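Endo-beta-1,4-glucanase (Ampullaria crossean, PDB 5XBU) probably hydrolyses internal beta-1,4-glucosidic bonds of cellulose, as a glycoside hydrolase family 45 endoglucanase with a double-psi beta-barrel domain. Local coordinates at residues G36-C40 and V108-C112; E62-D66 and N77-V82; C81-T87 and E159-V165; P103-M107 and A152-D156; E119-I123 and S134-H140. One frame throughout, in Å; residues are numbered along the deposited sequence. Where two conformers were deposited one is given.

Interaction 1. Residues G36-C40 and V108-C112; sequences GACGC and VTNAC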
# COMPACT_ATOMS: atom_id res chain seq x y z
N GLY A 36 3.45 -3.23 13.68
CA GLY A 36 2.45 -2.82 12.71
C GLY A 36 1.03 -3.19 13.11
O GLY A 36 0.77 -3.96 14.04
N ALA A 37 0.11 -2.64 12.34
CA ALA A 37 -1.30 -2.58 12.67
C ALA A 37 -2.03 -3.89 12.47
O ALA A 37 -3.21 -3.97 12.86
CB ALA A 37 -1.95 -1.48 11.85
N CYS A 38 -1.40 -4.90 11.87
CA CYS A 38 -2.02 -6.20 11.71
C CYS A 38 -1.45 -7.22 12.68
O CYS A 38 -1.81 -8.40 12.60
CB CYS A 38 -1.92 -6.71 10.27
SG CYS A 38 -2.70 -5.56 9.09
N GLY A 39 -0.63 -6.79 13.63
CA GLY A 39 -0.14 -7.70 14.64
C GLY A 39 0.83 -8.75 14.13
O GLY A 39 0.90 -9.85 14.70
N CYS A 40 1.61 -8.42 13.11
CA CYS A 40 2.55 -9.37 12.51
C CYS A 40 3.88 -9.38 13.26
O CYS A 40 4.94 -9.02 12.74
CB CYS A 40 2.72 -9.09 11.03
SG CYS A 40 1.16 -9.33 10.12
N VAL A 108 -0.90 -6.64 2.80
CA VAL A 108 -1.23 -5.62 3.79
C VAL A 108 -0.91 -6.13 5.19
O VAL A 108 -1.52 -7.09 5.67
CB VAL A 108 -2.72 -5.27 3.71
CG1 VAL A 108 -3.09 -4.28 4.78
CG2 VAL A 108 -3.07 -4.77 2.29
N THR A 109 0.04 -5.47 5.85
CA THR A 109 0.41 -5.83 7.22
C THR A 109 0.42 -4.64 8.16
O THR A 109 0.67 -4.83 9.36
CB THR A 109 1.77 -6.53 7.28
OG1 THR A 109 2.76 -5.57 6.91
CG2 THR A 109 1.83 -7.75 6.41
N ASN A 110 0.11 -3.44 7.68
CA ASN A 110 0.19 -2.25 8.50
C ASN A 110 -0.72 -1.20 7.87
O ASN A 110 -1.30 -1.45 6.82
CB ASN A 110 1.67 -1.85 8.61
CG ASN A 110 1.95 -0.80 9.66
OD1 ASN A 110 1.17 -0.55 10.57
ND2 ASN A 110 3.11 -0.16 9.53
N ALA A 111 -0.84 -0.05 8.54
CA ALA A 111 -1.68 1.04 8.08
C ALA A 111 -0.87 2.32 7.95
O ALA A 111 0.04 2.57 8.75
CB ALA A 111 -2.80 1.29 9.08
N CYS A 112 -1.26 3.14 6.97
CA CYS A 112 -0.77 4.50 6.80
C CYS A 112 -1.90 5.43 7.27
O CYS A 112 -2.84 5.69 6.50
CB CYS A 112 -0.41 4.76 5.34
SG CYS A 112 0.25 6.44 5.01
O HOH W 1 1.73 -6.01 11.56
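Asn110 reaches the type I turn Gly36-Gly39 with its amide oxygen, and Ala37 N donates to OD1 over 2.9 Å from above the amide plane. With CG anti to the backbone N (chi1 -168°), the amide is laid along the Gly36 backbone, OD1 only 3.4 Å from Gly36 CA. This is the tight end. A side chain on Gly36 would run into Thr109 O and the Asn110 amide, and its backbone angles call for glycine anyway. OD1 also takes a weak bond from Ala111 N, while ND2 is bonded to Tyr30 OH, so the amide is held at both ends. Beside it, Cys38 N donates to Thr109 O over 3.3 Å, and the methyl groups of Ala37 and Ala111 meet with their CB atoms 4.0 Å apart.

Toward Cys40 the two chains separate. A water spans the gap, accepting from Cys40 N at 2.9 Å and donating to Thr109 O at 2.7 Å; nearby, Cys40 SG merely grazes Thr109 CB at 4.0 Å. Disulfides tie Cys38 to Cys78 and Cys40 to Cys178. Phe65 of helix 62-65 packs on Ala37, Cys38 and Ala111, Asn52 of helix 50-54 bonds Thr109 OG1, and strand 57-60 lies against Val108, Thr109 and Asn110.

Interaction 2. Residues E62-D66 and N77-V82; sequences ERYFD and NCGKCV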
# COMPACT_ATOMS: atom_id res chain seq x y z
N GLU A 62 -5.36 4.66 5.26
CA GLU A 62 -6.26 4.21 6.32
C GLU A 62 -7.62 3.73 5.83
O GLU A 62 -8.11 2.70 6.30
CB GLU A 62 -6.44 5.38 7.29
CG GLU A 62 -7.26 5.09 8.53
CD GLU A 62 -7.28 6.26 9.49
OE1 GLU A 62 -8.29 6.37 10.20
OE2 GLU A 62 -6.31 7.04 9.57
N ARG A 63 -8.29 4.49 4.96
CA ARG A 63 -9.65 4.11 4.60
C ARG A 63 -9.70 2.84 3.77
O ARG A 63 -10.70 2.11 3.85
CB ARG A 63 -10.38 5.28 3.94
CG ARG A 63 -10.67 6.42 4.90
CD ARG A 63 -11.82 6.11 5.90
NE ARG A 63 -11.95 7.24 6.84
CZ ARG A 63 -11.21 7.41 7.93
NH1 ARG A 63 -10.43 6.42 8.36
NH2 ARG A 63 -11.24 8.57 8.57
N TYR A 64 -8.67 2.51 2.99
CA TYR A 64 -8.61 1.18 2.40
C TYR A 64 -8.25 0.14 3.45
O TYR A 64 -8.87 -0.92 3.52
CB TYR A 64 -7.63 1.11 1.21
CG TYR A 64 -7.48 -0.29 0.70
CD1 TYR A 64 -8.53 -0.95 0.07
CD2 TYR A 64 -6.32 -1.00 0.94
CE1 TYR A 64 -8.42 -2.27 -0.33
CE2 TYR A 64 -6.21 -2.31 0.56
CZ TYR A 64 -7.24 -2.96 -0.07
OH TYR A 64 -7.07 -4.27 -0.42
N PHE A 65 -7.24 0.43 4.27
CA PHE A 65 -6.83 -0.49 5.33
C PHE A 65 -8.01 -1.04 6.11
O PHE A 65 -8.05 -2.24 6.39
CB PHE A 65 -5.86 0.23 6.26
CG PHE A 65 -5.46 -0.57 7.45
CD1 PHE A 65 -4.47 -1.53 7.34
CD2 PHE A 65 -6.04 -0.37 8.69
CE1 PHE A 65 -4.08 -2.27 8.44
CE2 PHE A 65 -5.66 -1.10 9.78
CZ PHE A 65 -4.68 -2.08 9.66
N ASP A 66 -8.94 -0.16 6.50
CA ASP A 66 -10.09 -0.58 7.30
C ASP A 66 -11.40 -0.49 6.54
O ASP A 66 -12.46 -0.38 7.17
CB ASP A 66 -10.19 0.18 8.61
CG ASP A 66 -11.10 -0.52 9.62
OD1 ASP A 66 -11.15 -1.78 9.61
OD2 ASP A 66 -11.76 0.20 10.39
N ASN A 77 -8.89 -4.99 6.02
CA ASN A 77 -8.09 -5.48 4.91
C ASN A 77 -6.69 -5.95 5.30
O ASN A 77 -5.87 -6.23 4.43
CB ASN A 77 -8.10 -4.49 3.75
CG ASN A 77 -9.43 -4.53 3.01
OD1 ASN A 77 -10.04 -5.59 2.86
ND2 ASN A 77 -9.88 -3.36 2.55
N CYS A 78 -6.44 -6.15 6.60
CA CYS A 78 -5.23 -6.86 7.01
C CYS A 78 -5.17 -8.20 6.31
O CYS A 78 -6.16 -8.94 6.25
CB CYS A 78 -5.21 -7.07 8.52
SG CYS A 78 -4.70 -5.68 9.50
N GLY A 79 -3.97 -8.55 5.82
CA GLY A 79 -3.76 -9.82 5.19
C GLY A 79 -4.21 -9.93 3.76
O GLY A 79 -3.97 -10.96 3.13
N LYS A 80 -4.83 -8.89 3.21
CA LYS A 80 -5.12 -8.89 1.77
C LYS A 80 -3.83 -8.68 1.01
O LYS A 80 -2.89 -8.09 1.51
CB LYS A 80 -6.08 -7.74 1.39
CG LYS A 80 -7.47 -7.84 1.97
CD LYS A 80 -8.23 -8.96 1.29
CE LYS A 80 -9.72 -8.90 1.60
NZ LYS A 80 -10.43 -7.71 0.97
N CYS A 81 -3.81 -9.15 -0.23
CA CYS A 81 -2.71 -8.88 -1.13
C CYS A 81 -3.18 -8.04 -2.31
O CYS A 81 -4.32 -8.15 -2.78
CB CYS A 81 -2.07 -10.18 -1.65
SG CYS A 81 -1.08 -10.98 -0.35
N VAL A 82 -2.28 -7.17 -2.76
CA VAL A 82 -2.52 -6.28 -3.88
C VAL A 82 -1.39 -6.45 -4.89
O VAL A 82 -0.21 -6.49 -4.52
CB VAL A 82 -2.69 -4.81 -3.45
CG1 VAL A 82 -3.97 -4.64 -2.63
CG2 VAL A 82 -1.49 -4.25 -2.75
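A type II beta turn, Asn77 to Lys80, docks on the end of helix 62-65 through Asn77, which bonds two successive carbonyls there. Its backbone N donates to Phe65 O over 2.9 Å, and its side-chain ND2 donates to Tyr64 O over 2.8 Å with the acceptor close to the amide plane. CG stands beside the backbone N (chi1 -74°), which lets one residue address both oxygens. The same ND2 sits over one face of the Tyr64 ring, toward its rim and 3.4 Å from CE1, with the amide and ring planes 27° apart.

The other amide atom, OD1, accepts from Lys80 NZ at 2.9 Å. The lysine chain, bent at chi2 and chi4, folds back to reach OD1, and NZ also forms a salt bridge with Glu164. An alanine in place of Asn77 has no amide and would probably leave Tyr64 O without this donor, that face of the tyrosine less covered, and Lys80 NZ without one acceptor.

On the flank, Cys78 SG approaches the Phe65 ring obliquely, 3.6 Å from CZ, a sulfur-aromatic contact made by a disulfide sulfur whose mate is Cys38. Farther along, Tyr64 OH passes Val82 CG1 at 3.8 Å and bonds Glu164.

The turn leads straight into strand 81-86. Helix 62-65 thus sits beside the start of that strand, with Trp162 of strand 160-165 edge-to-face with Tyr64 and Val108 of strand 104-108 against Phe65.

Interaction 3. Residues C81-T87 and E159-V165; sequences CVRLTPT and EVTWEEV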
# COMPACT_ATOMS: atom_id res chain seq x y z
N CYS A 81 -3.81 -9.15 -0.23
CA CYS A 81 -2.71 -8.88 -1.13
C CYS A 81 -3.18 -8.04 -2.31
O CYS A 81 -4.32 -8.15 -2.78
CB CYS A 81 -2.07 -10.18 -1.65
SG CYS A 81 -1.08 -10.98 -0.35
N VAL A 82 -2.28 -7.17 -2.76
CA VAL A 82 -2.52 -6.28 -3.88
C VAL A 82 -1.39 -6.45 -4.89
O VAL A 82 -0.21 -6.49 -4.52
CB VAL A 82 -2.69 -4.81 -3.45
CG1 VAL A 82 -3.97 -4.64 -2.63
CG2 VAL A 82 -1.49 -4.25 -2.75
N ARG A 83 -1.75 -6.55 -6.16
CA ARG A 83 -0.77 -6.53 -7.24
C ARG A 83 -0.66 -5.10 -7.72
O ARG A 83 -1.68 -4.47 -8.04
CB ARG A 83 -1.18 -7.43 -8.39
CG ARG A 83 -0.19 -7.36 -9.55
CD ARG A 83 -0.49 -8.31 -10.68
NE ARG A 83 -0.37 -9.70 -10.26
CZ ARG A 83 -1.39 -10.55 -10.22
NH1 ARG A 83 -2.60 -10.15 -10.57
NH2 ARG A 83 -1.19 -11.80 -9.83
N LEU A 84 0.56 -4.58 -7.73
CA LEU A 84 0.85 -3.22 -8.14
C LEU A 84 1.69 -3.27 -9.42
O LEU A 84 2.75 -3.90 -9.44
CB LEU A 84 1.59 -2.46 -7.06
CG LEU A 84 0.91 -2.47 -5.68
CD1 LEU A 84 1.65 -1.55 -4.73
CD2 LEU A 84 -0.55 -2.04 -5.78
N THR A 85 1.20 -2.64 -10.48
CA THR A 85 1.86 -2.64 -11.78
C THR A 85 2.24 -1.22 -12.15
O THR A 85 1.35 -0.38 -12.34
CB THR A 85 0.97 -3.22 -12.86
OG1 THR A 85 0.51 -4.52 -12.50
CG2 THR A 85 1.71 -3.34 -14.18
N PRO A 86 3.53 -0.89 -12.26
CA PRO A 86 3.90 0.47 -12.66
C PRO A 86 3.30 0.84 -14.01
O PRO A 86 3.28 0.03 -14.94
CB PRO A 86 5.43 0.44 -12.73
CG PRO A 86 5.80 -0.68 -11.76
CD PRO A 86 4.73 -1.72 -11.97
N THR A 87 2.90 2.11 -14.13
CA THR A 87 2.46 2.67 -15.41
C THR A 87 3.62 3.33 -16.17
O THR A 87 3.46 3.62 -17.36
CB THR A 87 1.40 3.74 -15.16
OG1 THR A 87 2.04 4.75 -14.36
CG2 THR A 87 0.16 3.17 -14.49
N GLU A 159 3.88 5.58 -9.82
CA GLU A 159 2.45 5.42 -10.07
C GLU A 159 2.19 3.99 -10.53
O GLU A 159 2.94 3.43 -11.34
CB GLU A 159 2.06 6.40 -11.19
CG GLU A 159 0.59 6.42 -11.55
CD GLU A 159 0.34 7.38 -12.71
OE1 GLU A 159 -0.40 8.38 -12.53
OE2 GLU A 159 0.89 7.12 -13.81
N VAL A 160 1.12 3.38 -10.01
CA VAL A 160 0.81 2.00 -10.35
C VAL A 160 -0.69 1.87 -10.61
O VAL A 160 -1.49 2.68 -10.14
CB VAL A 160 1.22 1.02 -9.22
CG1 VAL A 160 2.73 1.14 -8.92
CG2 VAL A 160 0.42 1.30 -7.94
N THR A 161 -1.06 0.82 -11.33
CA THR A 161 -2.41 0.30 -11.23
C THR A 161 -2.45 -0.76 -10.12
O THR A 161 -1.44 -1.40 -9.83
CB THR A 161 -2.95 -0.27 -12.54
OG1 THR A 161 -2.12 -1.33 -13.01
CG2 THR A 161 -3.06 0.84 -13.60
N TRP A 162 -3.62 -0.90 -9.47
CA TRP A 162 -3.70 -1.78 -8.32
C TRP A 162 -4.93 -2.67 -8.42
O TRP A 162 -5.99 -2.28 -8.92
CB TRP A 162 -3.71 -0.98 -6.99
CG TRP A 162 -5.06 -0.42 -6.59
CD1 TRP A 162 -5.71 0.72 -7.02
CD2 TRP A 162 -5.94 -1.02 -5.63
NE1 TRP A 162 -6.92 0.83 -6.40
CE2 TRP A 162 -7.09 -0.22 -5.55
CE3 TRP A 162 -5.87 -2.17 -4.83
CZ2 TRP A 162 -8.14 -0.51 -4.70
CZ3 TRP A 162 -6.88 -2.45 -3.98
CH2 TRP A 162 -8.02 -1.63 -3.93
N GLU A 163 -4.79 -3.90 -7.91
CA GLU A 163 -5.95 -4.76 -7.73
C GLU A 163 -5.67 -5.73 -6.61
O GLU A 163 -4.52 -6.09 -6.35
CB GLU A 163 -6.34 -5.58 -8.97
CG GLU A 163 -5.20 -6.44 -9.47
CD GLU A 163 -5.57 -7.37 -10.62
OE1 GLU A 163 -4.66 -7.91 -11.27
OE2 GLU A 163 -6.77 -7.58 -10.86
N GLU A 164 -6.72 -6.18 -5.96
CA GLU A 164 -6.59 -7.24 -4.96
C GLU A 164 -6.42 -8.57 -5.67
O GLU A 164 -7.06 -8.83 -6.69
CB GLU A 164 -7.81 -7.34 -4.08
CG GLU A 164 -7.79 -6.39 -2.95
CD GLU A 164 -8.95 -6.56 -1.97
OE1 GLU A 164 -9.63 -7.62 -1.91
OE2 GLU A 164 -9.13 -5.61 -1.22
N VAL A 165 -5.57 -9.42 -5.13
CA VAL A 165 -5.32 -10.75 -5.69
C VAL A 165 -5.19 -11.73 -4.53
O VAL A 165 -4.84 -11.34 -3.41
CB VAL A 165 -4.02 -10.77 -6.53
CG1 VAL A 165 -4.12 -9.82 -7.70
CG2 VAL A 165 -2.79 -10.39 -5.70
O HOH W 2 -6.04 -10.81 -1.04
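In the conformers described, the Arg83 guanidinium has Val165 CG1 over one face, 3.3 Å from NH1, while Glu163 OE1 approaches its rim in the plane; the Trp162 indole has Val82 CG1 at its edge, 3.8 Å from CE3. These groups decorate neighbouring antiparallel strands, 81-86 and 160-165, of the double-psi beta-barrel, the fold of family 45 endoglucanases. The strand directions differ by 161°. Arg83 faces Glu163 and Thr85 faces Thr161 in hydrogen-bonded pairs, each closed by two N-H to O bonds, while Val82-Glu164 and Leu84-Trp162 are non-hydrogen-bonded pairs.

The arginine-glutamate bridge, NH1 to OE1 at 3.1 Å, is weak and bent, and as both side chains were modelled in two conformers it probably adds little rigidity. Leu84 makes apolar contacts, its CD2 3.5 Å from Trp162 CB and its CB against Val160 CG2; it also touches Phe141 and Leu143 of strand 140-144. On the same sheet face Glu164 turns its carboxylate to Tyr64 and Lys80, and Trp162 NE1 is bonded to Glu138.

At the far end the pairing is continued by Thr87 N, which donates to Glu159 O at 3.1 Å. Glu159 is extended beyond CG, which carries its carboxylate across to Thr87; OE1 meets Tyr137 OH and OE2 also accepts from Leu8 N. Thr87 OG1 gives its proton to the anti lone pair of Glu159 OE2 over 2.7 Å.

Interaction 4. Residues P103-M107 and A152-D156; sequences PVVFM and ALHWD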
# COMPACT_ATOMS: atom_id res chain seq x y z
N PRO A 103 5.10 -6.37 -12.49
CA PRO A 103 4.19 -6.24 -11.35
C PRO A 103 4.81 -6.86 -10.11
O PRO A 103 5.68 -7.73 -10.18
CB PRO A 103 2.96 -7.03 -11.79
CG PRO A 103 3.45 -8.01 -12.79
CD PRO A 103 4.65 -7.39 -13.45
N VAL A 104 4.35 -6.39 -8.96
CA VAL A 104 4.78 -6.95 -7.68
C VAL A 104 3.55 -7.04 -6.77
O VAL A 104 2.76 -6.10 -6.70
CB VAL A 104 5.90 -6.12 -7.03
CG1 VAL A 104 6.36 -6.74 -5.75
CG2 VAL A 104 7.11 -5.94 -7.98
N VAL A 105 3.42 -8.16 -6.09
CA VAL A 105 2.36 -8.40 -5.12
C VAL A 105 2.85 -8.07 -3.72
O VAL A 105 3.91 -8.56 -3.29
CB VAL A 105 1.85 -9.85 -5.22
CG1 VAL A 105 0.80 -10.15 -4.12
CG2 VAL A 105 1.28 -10.17 -6.60
N PHE A 106 2.07 -7.28 -3.00
CA PHE A 106 2.37 -6.89 -1.63
C PHE A 106 1.23 -7.34 -0.72
O PHE A 106 0.05 -7.25 -1.09
CB PHE A 106 2.51 -5.38 -1.48
CG PHE A 106 3.66 -4.80 -2.27
CD1 PHE A 106 3.51 -4.53 -3.61
CD2 PHE A 106 4.88 -4.55 -1.67
CE1 PHE A 106 4.57 -4.02 -4.36
CE2 PHE A 106 5.95 -4.04 -2.40
CZ PHE A 106 5.78 -3.78 -3.75
N MET A 107 1.56 -7.74 0.50
CA MET A 107 0.55 -8.07 1.50
C MET A 107 0.37 -6.93 2.49
O MET A 107 1.34 -6.33 2.96
CB MET A 107 0.94 -9.36 2.24
CG MET A 107 -0.17 -9.83 3.20
SD MET A 107 0.08 -11.52 3.76
CE MET A 107 1.50 -11.31 4.85
N ALA A 152 15.56 -2.58 -4.29
CA ALA A 152 15.93 -3.63 -5.24
C ALA A 152 15.02 -3.69 -6.46
O ALA A 152 15.44 -4.21 -7.51
CB ALA A 152 15.95 -4.99 -4.55
N LEU A 153 13.78 -3.21 -6.34
CA LEU A 153 12.88 -3.03 -7.47
C LEU A 153 13.22 -1.78 -8.27
O LEU A 153 12.72 -1.62 -9.38
CB LEU A 153 11.42 -2.90 -6.99
CG LEU A 153 10.83 -4.06 -6.19
CD1 LEU A 153 9.49 -3.67 -5.61
CD2 LEU A 153 10.70 -5.33 -7.03
N HIS A 154 14.00 -0.86 -7.68
CA HIS A 154 14.29 0.46 -8.24
C HIS A 154 13.02 1.28 -8.41
O HIS A 154 12.88 2.05 -9.36
CB HIS A 154 15.11 0.38 -9.52
CG HIS A 154 16.35 -0.41 -9.35
ND1 HIS A 154 17.37 -0.02 -8.51
CD2 HIS A 154 16.70 -1.64 -9.81
CE1 HIS A 154 18.32 -0.92 -8.51
NE2 HIS A 154 17.94 -1.92 -9.29
N TRP A 155 12.10 1.13 -7.47
CA TRP A 155 10.87 1.90 -7.46
C TRP A 155 11.09 3.16 -6.64
O TRP A 155 11.37 3.07 -5.43
CB TRP A 155 9.74 1.08 -6.85
CG TRP A 155 9.14 0.04 -7.74
CD1 TRP A 155 9.65 -0.46 -8.91
CD2 TRP A 155 7.89 -0.65 -7.54
NE1 TRP A 155 8.82 -1.40 -9.44
CE2 TRP A 155 7.72 -1.54 -8.61
CE3 TRP A 155 6.89 -0.56 -6.56
CZ2 TRP A 155 6.60 -2.36 -8.74
CZ3 TRP A 155 5.78 -1.36 -6.70
CH2 TRP A 155 5.62 -2.24 -7.77
N ASP A 156 10.96 4.31 -7.28
CA ASP A 156 11.02 5.62 -6.64
C ASP A 156 9.61 6.22 -6.72
O ASP A 156 9.26 6.96 -7.64
CB ASP A 156 12.03 6.50 -7.32
CG ASP A 156 12.15 7.86 -6.68
OD1 ASP A 156 11.59 8.09 -5.58
OD2 ASP A 156 12.80 8.72 -7.29
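Val104 CG2 is the meeting point, 3.8 Å from Leu153 CD2 and 3.7 Å from Trp155 CZ2. Valine and leucine come tip to tip, whereas the valine and the indole run alongside each other, oppositely directed. Two residues along strand 104-108, Phe106, on the same side of the strand, reaches toward the indole as the indole reaches toward it. Its CE1 lies 3.7 Å from Trp155 CZ3, an oblique pair with the ring centroids 5.8 Å apart and the planes inclined at 47°. Phe106 CZ also touches Leu153 CD1, at 4.2 Å.

What sets the indole in place begins within its own loop: Leu153 CD1 lies over the centre of one face of the ring, 3.9 Å above its plane. The leucine CG stands beside the backbone N (chi1 -59°), sending the branch forward to touch valine, phenylalanine and tryptophan at once. Farther out, Pro86 and Leu143 touch Trp155, Leu84 and Leu143 touch Phe106, and the His56 ring meets the Phe106 ring. Val104 and Phe106 are themselves fixed by backbone bonds to Leu84 and Val82.

No hydrogen bond or charge links the two segments. The loop 152-156 is joined to the barrel strand here by shape and van der Waals contact alone.

Interaction 5. Residues E119-I123 and S134-H140; sequences EWCGI and SHGYEVH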
# COMPACT_ATOMS: atom_id res chain seq x y z
N GLU A 119 -0.48 14.22 2.78
CA GLU A 119 -0.26 14.33 1.34
C GLU A 119 -0.68 13.07 0.60
O GLU A 119 -1.33 13.13 -0.46
CB GLU A 119 1.22 14.62 1.08
CG GLU A 119 1.56 14.61 -0.41
CD GLU A 119 2.96 15.12 -0.72
OE1 GLU A 119 3.24 15.25 -1.93
OE2 GLU A 119 3.76 15.40 0.20
N TRP A 120 -0.23 11.91 1.11
CA TRP A 120 -0.40 10.65 0.41
C TRP A 120 -1.56 9.83 0.95
O TRP A 120 -2.24 9.15 0.17
CB TRP A 120 0.88 9.81 0.50
CG TRP A 120 2.07 10.46 -0.13
CD1 TRP A 120 3.13 11.02 0.53
CD2 TRP A 120 2.34 10.61 -1.53
NE1 TRP A 120 4.03 11.51 -0.38
CE2 TRP A 120 3.58 11.26 -1.64
CE3 TRP A 120 1.68 10.22 -2.71
CZ2 TRP A 120 4.17 11.54 -2.87
CZ3 TRP A 120 2.27 10.52 -3.93
CH2 TRP A 120 3.50 11.18 -4.00
N CYS A 121 -1.80 9.84 2.26
CA CYS A 121 -2.79 8.96 2.87
C CYS A 121 -4.04 9.68 3.33
O CYS A 121 -4.96 9.03 3.83
CB CYS A 121 -2.16 8.17 4.03
SG CYS A 121 -0.81 7.15 3.37
N GLY A 122 -4.10 11.01 3.13
CA GLY A 122 -5.28 11.80 3.45
C GLY A 122 -6.34 11.64 2.38
O GLY A 122 -6.47 12.43 1.44
N ILE A 123 -7.07 10.53 2.52
CA ILE A 123 -8.11 10.11 1.60
C ILE A 123 -9.32 9.82 2.49
O ILE A 123 -9.25 8.95 3.36
CB ILE A 123 -7.73 8.88 0.76
CG1 ILE A 123 -6.34 9.08 0.13
CG2 ILE A 123 -8.80 8.63 -0.28
CD1 ILE A 123 -5.85 7.89 -0.66
N SER A 134 -4.12 14.06 -2.35
CA SER A 134 -3.76 15.35 -2.92
C SER A 134 -3.19 15.23 -4.33
O SER A 134 -3.06 16.25 -5.00
CB SER A 134 -2.75 16.04 -2.00
OG SER A 134 -1.48 15.41 -2.05
N HIS A 135 -2.86 14.02 -4.78
CA HIS A 135 -2.33 13.78 -6.11
C HIS A 135 -3.31 13.08 -7.02
O HIS A 135 -2.97 12.76 -8.16
CB HIS A 135 -1.01 13.03 -6.01
CG HIS A 135 0.03 13.83 -5.30
ND1 HIS A 135 0.44 15.07 -5.75
CD2 HIS A 135 0.70 13.61 -4.14
CE1 HIS A 135 1.34 15.55 -4.92
NE2 HIS A 135 1.52 14.69 -3.93
N GLY A 136 -4.55 12.85 -6.54
CA GLY A 136 -5.61 12.33 -7.37
C GLY A 136 -5.80 10.83 -7.36
O GLY A 136 -6.54 10.31 -8.20
N TYR A 137 -5.21 10.13 -6.38
CA TYR A 137 -5.34 8.67 -6.32
C TYR A 137 -6.32 8.25 -5.24
O TYR A 137 -6.32 8.81 -4.13
CB TYR A 137 -3.97 8.00 -6.08
CG TYR A 137 -3.00 8.36 -7.17
CD1 TYR A 137 -3.06 7.72 -8.39
CD2 TYR A 137 -2.07 9.36 -6.97
CE1 TYR A 137 -2.20 8.08 -9.44
CE2 TYR A 137 -1.19 9.73 -8.01
CZ TYR A 137 -1.26 9.07 -9.22
OH TYR A 137 -0.39 9.47 -10.22
N GLU A 138 -7.10 7.23 -5.55
CA GLU A 138 -8.10 6.72 -4.60
C GLU A 138 -7.52 5.93 -3.44
O GLU A 138 -8.25 5.63 -2.49
CB GLU A 138 -9.15 5.86 -5.29
CG GLU A 138 -8.63 4.56 -5.81
CD GLU A 138 -9.69 3.61 -6.32
OE1 GLU A 138 -10.86 4.03 -6.49
OE2 GLU A 138 -9.35 2.42 -6.51
N VAL A 139 -6.26 5.53 -3.53
CA VAL A 139 -5.61 4.74 -2.50
C VAL A 139 -4.11 4.97 -2.64
O VAL A 139 -3.61 5.32 -3.72
CB VAL A 139 -5.97 3.24 -2.63
CG1 VAL A 139 -5.41 2.62 -3.87
CG2 VAL A 139 -5.61 2.46 -1.38
N HIS A 140 -3.41 4.79 -1.53
CA HIS A 140 -1.96 4.91 -1.45
C HIS A 140 -1.41 3.65 -0.81
O HIS A 140 -1.95 3.16 0.18
CB HIS A 140 -1.57 6.12 -0.64
CG HIS A 140 -0.11 6.37 -0.65
ND1 HIS A 140 0.48 6.98 -1.73
CD2 HIS A 140 0.86 6.05 0.24
CE1 HIS A 140 1.78 7.02 -1.49
NE2 HIS A 140 2.04 6.48 -0.31
O HOH W 3 -4.34 13.94 0.48
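As helix 118-121 ends, Gly122 centres an inverse gamma turn, and the chain runs beside loop 134-140 with Glu119 CA 5.6 Å from Ser134 CA. Ser134 OG donates to Glu119 O over 2.8 Å. The Glu119 side chain, extended beyond CG, carries its carboxylate to His135, where NE2 donates to the anti lone pair of OE1 at 2.7 Å, nearly straight (171°) and in the imidazole plane. Lys94 is a second partner of that oxygen.

Trp120 lies between two histidines. His135 CD2 sits over one face of the indole, 3.5 Å from CZ3, while His140 lies obliquely against it, with CE1 3.4 Å from CE3. Because His140 CG stands anti to the backbone N (chi1 -174°), its ring meets Trp120 CB over the centre, 3.5 Å from the centroid, in a CH-pi contact. An alanine at His140 would probably open a gap beside the tryptophan CB and leave Ser26 and Thr28 without their imidazole partners.

Ile123 CD1 fits against Tyr137 O and Val139 CA. Strand 22-30 backs the cluster with Ser26 and Thr28, strand 140-144 starts at His140, and the Cys112-Cys121 disulfide ties the helix to the chain leaving strand 104-108.

In the fold
Interaction 3 lies within the barrel sheet, and interaction 4 packs a loop on one of its strands, 104-108, which is bonded to strand 81-86. Interaction 3 runs from apolar packing to a more exposed ion pair, whereas interaction 4 is buried and wholly apolar. Interaction 2 shares Cys81 and Val82 with interaction 3, and Glu164 links them by gripping Tyr64 and Lys80. Interaction 1 joins two loops, whereas interactions 2 and 5 set a turn or loop against a short helix; all three are buried and lean on amide, hydroxyl or imidazole bonds. Disulfides connect interaction 1 to both others. Interaction 5 meets interaction 3 through Tyr137-Glu159 and Glu138-Trp162, but lies about 8 Å, nearest atoms, from interaction 4.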